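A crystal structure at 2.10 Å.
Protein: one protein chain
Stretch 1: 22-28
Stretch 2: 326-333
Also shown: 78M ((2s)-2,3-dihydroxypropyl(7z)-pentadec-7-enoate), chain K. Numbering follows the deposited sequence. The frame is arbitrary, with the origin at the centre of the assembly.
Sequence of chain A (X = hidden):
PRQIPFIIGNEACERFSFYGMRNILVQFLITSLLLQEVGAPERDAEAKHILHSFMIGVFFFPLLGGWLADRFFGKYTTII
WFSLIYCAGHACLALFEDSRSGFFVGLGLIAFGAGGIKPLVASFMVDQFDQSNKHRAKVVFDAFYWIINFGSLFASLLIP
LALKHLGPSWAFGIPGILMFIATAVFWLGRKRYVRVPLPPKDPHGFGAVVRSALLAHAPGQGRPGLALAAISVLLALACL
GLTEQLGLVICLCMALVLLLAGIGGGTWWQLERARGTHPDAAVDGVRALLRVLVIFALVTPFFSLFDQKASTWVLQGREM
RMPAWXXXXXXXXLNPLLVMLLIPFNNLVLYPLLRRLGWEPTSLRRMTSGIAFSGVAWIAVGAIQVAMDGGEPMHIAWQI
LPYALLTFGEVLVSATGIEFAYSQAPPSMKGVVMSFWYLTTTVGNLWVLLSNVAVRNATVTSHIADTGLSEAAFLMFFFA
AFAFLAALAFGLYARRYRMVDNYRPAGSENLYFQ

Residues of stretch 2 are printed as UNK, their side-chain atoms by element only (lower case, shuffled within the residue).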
ATOM      1  N   ARG A  22      12.435   5.043   2.919  1.00 24.64           N
ATOM      2  CA  ARG A  22      11.890   4.246   1.810  1.00 22.93           C
ATOM      3  C   ARG A  22      12.334   4.730   0.412  1.00 24.74           C
ATOM      4  O   ARG A  22      12.698   3.903  -0.437  1.00 24.10           O
ATOM      5  CB  ARG A  22      10.367   4.188   1.929  1.00 21.35           C
ATOM      6  CG  ARG A  22       9.707   2.983   1.248  1.00 28.31           C
ATOM      7  CD  ARG A  22       9.387   3.169  -0.223  1.00 29.91           C
ATOM      8  NE  ARG A  22       8.758   4.452  -0.567  1.00 28.80           N
ATOM      9  CZ  ARG A  22       7.445   4.667  -0.621  1.00 37.12           C
ATOM     10  NH1 ARG A  22       6.591   3.705  -0.291  1.00 27.46           N
ATOM     11  NH2 ARG A  22       6.977   5.847  -0.991  1.00 27.19           N
ATOM     12  N   ASN A  23      12.333   6.062   0.202  1.00 19.81           N
ATOM     13  CA  ASN A  23      12.630   6.735  -1.066  1.00 20.24           C
ATOM     14  C   ASN A  23      14.130   6.789  -1.412  1.00 25.24           C
ATOM     15  O   ASN A  23      14.454   7.121  -2.546  1.00 26.99           O
ATOM     16  CB  ASN A  23      11.961   8.150  -1.113  1.00 19.25           C
ATOM     17  CG  ASN A  23      10.442   8.069  -1.082  1.00 30.30           C
ATOM     18  OD1 ASN A  23       9.854   6.994  -0.944  1.00 25.00           O
ATOM     19  ND2 ASN A  23       9.761   9.194  -1.161  1.00 19.48           N
ATOM     20  N   ILE A  24      15.036   6.385  -0.492  1.00 21.63           N
ATOM     21  CA  ILE A  24      16.470   6.284  -0.824  1.00 22.41           C
ATOM     22  C   ILE A  24      16.932   4.831  -0.818  1.00 25.22           C
ATOM     23  O   ILE A  24      18.079   4.561  -1.162  1.00 24.60           O
ATOM     24  CB  ILE A  24      17.419   7.150   0.054  1.00 25.93           C
ATOM     25  CG1 ILE A  24      17.267   6.841   1.557  1.00 26.06           C
ATOM     26  CG2 ILE A  24      17.256   8.607  -0.243  1.00 29.69           C
ATOM     27  CD1 ILE A  24      18.561   6.872   2.362  1.00 33.74           C
ATOM     28  N   LEU A  25      16.075   3.900  -0.389  1.00 22.54           N
ATOM     29  CA  LEU A  25      16.477   2.502  -0.220  1.00 22.67           C
ATOM     30  C   LEU A  25      17.103   1.857  -1.477  1.00 26.58           C
ATOM     31  O   LEU A  25      18.185   1.278  -1.378  1.00 25.65           O
ATOM     32  CB  LEU A  25      15.310   1.636   0.332  1.00 22.89           C
ATOM     33  CG  LEU A  25      15.655   0.151   0.684  1.00 28.77           C
ATOM     34  CD1 LEU A  25      16.832   0.072   1.693  1.00 29.30           C
ATOM     35  CD2 LEU A  25      14.436  -0.563   1.302  1.00 31.40           C
ATOM     36  N   VAL A  26      16.431   1.937  -2.635  1.00 23.38           N
ATOM     37  CA  VAL A  26      16.932   1.350  -3.882  1.00 22.81           C
ATOM     38  C   VAL A  26      18.233   2.043  -4.366  1.00 26.38           C
ATOM     39  O   VAL A  26      19.188   1.351  -4.725  1.00 26.10           O
ATOM     40  CB  VAL A  26      15.818   1.291  -4.955  1.00 25.93           C
ATOM     41  CG1 VAL A  26      16.374   0.900  -6.319  1.00 26.15           C
ATOM     42  CG2 VAL A  26      14.766   0.271  -4.544  1.00 25.56           C
ATOM     43  N   GLN A  27      18.282   3.399  -4.349  1.00 22.62           N
ATOM     44  CA  GLN A  27      19.481   4.120  -4.768  1.00 22.58           C
ATOM     45  C   GLN A  27      20.654   3.777  -3.847  1.00 27.61           C
ATOM     46  O   GLN A  27      21.773   3.613  -4.323  1.00 28.45           O
ATOM     47  CB  GLN A  27      19.235   5.635  -4.822  1.00 24.01           C
ATOM     48  CG  GLN A  27      20.437   6.404  -5.420  1.00 27.25           C
ATOM     49  CD  GLN A  27      20.062   7.535  -6.344  1.00 37.67           C
ATOM     50  OE1 GLN A  27      18.951   8.072  -6.306  1.00 32.11           O
ATOM     51  NE2 GLN A  27      20.999   7.935  -7.195  1.00 29.05           N
ATOM     52  N   PHE A  28      20.402   3.628  -2.534  1.00 23.54           N
ATOM     53  CA  PHE A  28      21.469   3.201  -1.635  1.00 23.80           C
ATOM     54  C   PHE A  28      21.866   1.750  -1.996  1.00 27.60           C
ATOM     55  O   PHE A  28      23.054   1.451  -2.108  1.00 25.74           O
ATOM     56  CB  PHE A  28      21.020   3.249  -0.139  1.00 24.58           C
ATOM     57  CG  PHE A  28      21.891   2.369   0.738  1.00 26.34           C
ATOM     58  CD1 PHE A  28      23.220   2.703   0.987  1.00 29.13           C
ATOM     59  CD2 PHE A  28      21.398   1.178   1.265  1.00 28.12           C
ATOM     60  CE1 PHE A  28      24.042   1.857   1.743  1.00 31.53           C
ATOM     61  CE2 PHE A  28      22.218   0.338   2.025  1.00 30.65           C
ATOM     62  CZ  PHE A  28      23.525   0.690   2.275  1.00 29.66           C
ATOM     63  N   UNK A 326      21.859  17.273  -8.600  1.00 32.98           N
ATOM     64  CA  UNK A 326      20.614  16.481  -8.547  1.00 30.53           C
ATOM     65  C   UNK A 326      20.875  14.987  -8.409  1.00 32.27           C
ATOM     66  O   UNK A 326      21.932  14.497  -8.805  1.00 30.66           O
ATOM     67  c   UNK A 326      16.056  17.041  -8.940  1.00 33.03           C
ATOM     68  c   UNK A 326      19.760  16.764  -9.801  1.00 31.82           C
ATOM     69  c   UNK A 326      16.407  14.974 -10.087  1.00 32.42           C
ATOM     70  c   UNK A 326      17.765  15.273 -10.212  1.00 30.44           C
ATOM     71  c   UNK A 326      18.288  16.445  -9.675  1.00 31.31           C
ATOM     72  c   UNK A 326      17.418  17.336  -9.055  1.00 33.36           C
ATOM     73  c   UNK A 326      15.558  15.872  -9.473  1.00 31.05           C
ATOM     74  N   UNK A 327      19.906  14.251  -7.859  1.00 28.70           N
ATOM     75  CA  UNK A 327      20.044  12.801  -7.746  1.00 27.90           C
ATOM     76  C   UNK A 327      18.693  12.176  -8.094  1.00 30.08           C
ATOM     77  O   UNK A 327      17.662  12.765  -7.790  1.00 28.10           O
ATOM     78  c   UNK A 327      20.700  12.393  -6.414  1.00 35.51           C
ATOM     79  o   UNK A 327      20.929  10.993  -6.412  1.00 36.77           O
ATOM     80  c   UNK A 327      19.917  12.833  -5.190  1.00 32.08           C
ATOM     81  N   UNK A 328      18.705  11.025  -8.794  1.00 26.07           N
ATOM     82  CA  UNK A 328      17.502  10.345  -9.301  1.00 25.25           C
ATOM     83  C   UNK A 328      16.318  10.227  -8.306  1.00 27.53           C
ATOM     84  O   UNK A 328      15.160  10.450  -8.691  1.00 23.98           O
ATOM     85  c   UNK A 328      17.870   8.961  -9.845  1.00 25.53           C
ATOM     86  N   UNK A 329      16.619   9.851  -7.049  1.00 25.41           N
ATOM     87  CA  UNK A 329      15.619   9.656  -5.982  1.00 24.69           C
ATOM     88  C   UNK A 329      14.772  10.893  -5.702  1.00 28.52           C
ATOM     89  O   UNK A 329      13.614  10.751  -5.316  1.00 27.80           O
ATOM     90  o   UNK A 329      16.542   7.762  -4.784  1.00 28.82           O
ATOM     91  c   UNK A 329      16.290   9.156  -4.709  1.00 25.10           C
ATOM     92  N   UNK A 330      15.327  12.103  -5.925  1.00 24.42           N
ATOM     93  CA  UNK A 330      14.594  13.358  -5.696  1.00 23.89           C
ATOM     94  C   UNK A 330      13.320  13.505  -6.544  1.00 28.06           C
ATOM     95  O   UNK A 330      12.421  14.253  -6.157  1.00 27.29           O
ATOM     96  c   UNK A 330      17.429  15.884  -5.153  1.00 32.77           C
ATOM     97  n   UNK A 330      17.209  16.948  -4.412  1.00 28.90           N
ATOM     98  o   UNK A 330      18.193  15.900  -6.099  1.00 31.01           O
ATOM     99  c   UNK A 330      16.606  14.675  -4.854  1.00 22.19           C
ATOM    100  c   UNK A 330      15.500  14.567  -5.900  1.00 25.11           C
ATOM    101  N   UNK A 331      13.233  12.778  -7.684  1.00 23.30           N
ATOM    102  CA  UNK A 331      12.059  12.829  -8.565  1.00 22.78           C
ATOM    103  C   UNK A 331      10.804  12.369  -7.833  1.00 26.80           C
ATOM    104  O   UNK A 331       9.709  12.766  -8.220  1.00 26.83           O
ATOM    105  s   UNK A 331      12.997  14.228 -11.350  1.00 32.00           S
ATOM    106  c   UNK A 331      13.311  12.534 -10.779  1.00 28.09           C
ATOM    107  c   UNK A 331      11.790  13.936 -12.636  1.00 28.57           C
ATOM    108  c   UNK A 331      12.261  11.967  -9.826  1.00 24.53           C
ATOM    109  N   UNK A 332      10.962  11.538  -6.778  1.00 22.94           N
ATOM    110  CA  UNK A 332       9.843  11.058  -5.971  1.00 23.37           C
ATOM    111  C   UNK A 332       9.074  12.198  -5.306  1.00 26.84           C
ATOM    112  O   UNK A 332       7.904  12.022  -5.005  1.00 25.59           O
ATOM    113  o   UNK A 332      10.888   6.904  -4.083  1.00 25.86           O
ATOM    114  c   UNK A 332      10.662   8.668  -5.660  1.00 25.21           C
ATOM    115  n   UNK A 332      12.716   8.034  -4.573  1.00 21.06           N
ATOM    116  c   UNK A 332      10.286   9.989  -4.967  1.00 24.48           C
ATOM    117  c   UNK A 332      11.436   7.784  -4.727  1.00 30.81           C
ATOM    118  N   UNK A 333       9.690  13.405  -5.175  1.00 24.42           N
ATOM    119  CA  UNK A 333       9.007  14.583  -4.615  1.00 23.41           C
ATOM    120  C   UNK A 333       7.857  15.029  -5.516  1.00 28.32           C
ATOM    121  O   UNK A 333       6.966  15.747  -5.059  1.00 28.49           O
ATOM    122  c   UNK A 333       9.989  15.720  -4.434  1.00 24.16           C
TER
HETATM  123  O21 78M K 610      15.752  20.137 -19.516  1.00 85.69           O
HETATM  124  C20 78M K 610      16.086  21.377 -18.914  1.00 85.57           C
HETATM  125  C18 78M K 610      15.795  21.350 -17.432  1.00 83.92           C
HETATM  126  O19 78M K 610      14.404  21.086 -17.206  1.00 83.11           O
HETATM  127  C17 78M K 610      16.209  22.625 -16.730  1.00 83.47           C
HETATM  128  O2  78M K 610      16.153  22.266 -15.328  1.00 81.02           O
HETATM  129  C1  78M K 610      17.270  22.353 -14.591  1.00 78.00           C
HETATM  130  O1  78M K 610      18.275  22.912 -14.944  1.00 79.81           O
HETATM  131  C2  78M K 610      17.115  21.624 -13.290  1.00 71.93           C
HETATM  132  C3  78M K 610      17.282  20.126 -13.469  1.00 66.89           C
HETATM  133  C4  78M K 610      16.850  19.328 -12.254  1.00 63.84           C
HETATM  134  C5  78M K 610      16.356  17.926 -12.589  1.00 62.46           C
HETATM  135  C6  78M K 610      14.970  17.870 -13.246  1.00 63.73           C
HETATM  136  C7  78M K 610      13.901  18.267 -12.285  1.00 65.71           C
HETATM  137  C8  78M K 610      12.612  18.029 -12.376  1.00 66.79           C
HETATM  138  C9  78M K 610      11.588  18.441 -11.368  1.00 68.81           C
HETATM  139  C10 78M K 610      11.483  17.433 -10.214  1.00 71.15           C
HETATM  140  C11 78M K 610      12.331  17.733  -8.979  1.00 72.51           C
HETATM  141  C12 78M K 610      11.727  18.728  -7.996  1.00 74.54           C
HETATM  142  C13 78M K 610      10.445  18.257  -7.323  1.00 75.71           C
HETATM  143  C15 78M K 610       8.457  18.843  -5.903  1.00 78.07           C
HETATM  144  C14 78M K 610       9.720  19.342  -6.552  1.00 77.54           C
HETATM  145  O   HOH W   1      15.934   5.134  -4.084  1.00 22.36           O
HETATM  146  O   HOH W   2      21.209   9.742  -9.649  1.00 23.93           O

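Position 326 carries seven side-chain atoms, all carbon: one, then a ring of six. This is Phe326. Its ring lies beyond the reach of stretch 1, and one face is covered by the lipid 78M, whose C5 comes within 3.7 Å of CD1, an apt neighbour for a purely hydrocarbon ring.

Position 327 has three side-chain atoms, the first a carbon that bears one oxygen and one carbon. The oxygen lies 3.2 Å from NE2 of Gln27. A beta-branched hydroxyl side chain is threonine, Thr327. Its CA-to-CB bond points toward stretch 1, so a hydroxyl one bond further on suits a polar neighbour.

At position 328 a single carbon, CB, makes up the side chain, 3.8 Å from OE1 of Gln27. The residue is Ala328, compact enough to sit beside that amide. Its backbone N donates to water 2, which also accepts from Gln27 NE2 and thus links the two stretches.

Position 329 has one carbon followed by one oxygen, which lies 2.9 Å from OE1 of Gln27 and 3.1 Å from O of Asn23. This is Ser329. Its CA-to-CB bond points toward stretch 1, so even a short side chain brings the hydroxyl there. With two acceptors so near, its proton cannot be assigned to either. OG also accepts from water 1, which in turn accepts from Gln27 N.

Position 330 shows three carbons, the third carrying an oxygen and a nitrogen, and none of these atoms touches stretch 1. As Gln330, its CA-to-CB bond directed away, it serves its own segment: OE1 accepts from the backbone N of Thr327 at 3.0 Å.

Position 331 is an unbranched run of two carbons, a sulfur and a carbon, out of reach of stretch 1. Met331 instead offers a flexible, apolar surface to the lipid, with SD 3.7 Å from 78M C10.

Position 332 again has three carbons ending in oxygen and nitrogen, but here the CA-to-CB bond points toward stretch 1, and the nitrogen lies 2.8 Å from O of Asn23. In Gln332, NE2 donates to that carbonyl and also to Ser329 O at 3.0 Å, using the two hydrogens of an amide.

Position 333 has one carbon, its CA-to-CB bond directed away from stretch 1. Ala333 needs no polar group there; its backbone O lies 3.5 Å from 78M C15.

The contact is small and mainly polar. Gln27 OE1 accepts from the backbone N of Ser329 at 3.0 Å, and Gln332 NE2 binds Asn23 O. Two waters add further bridges.

Stretch 2 326-333: FTASQMQA
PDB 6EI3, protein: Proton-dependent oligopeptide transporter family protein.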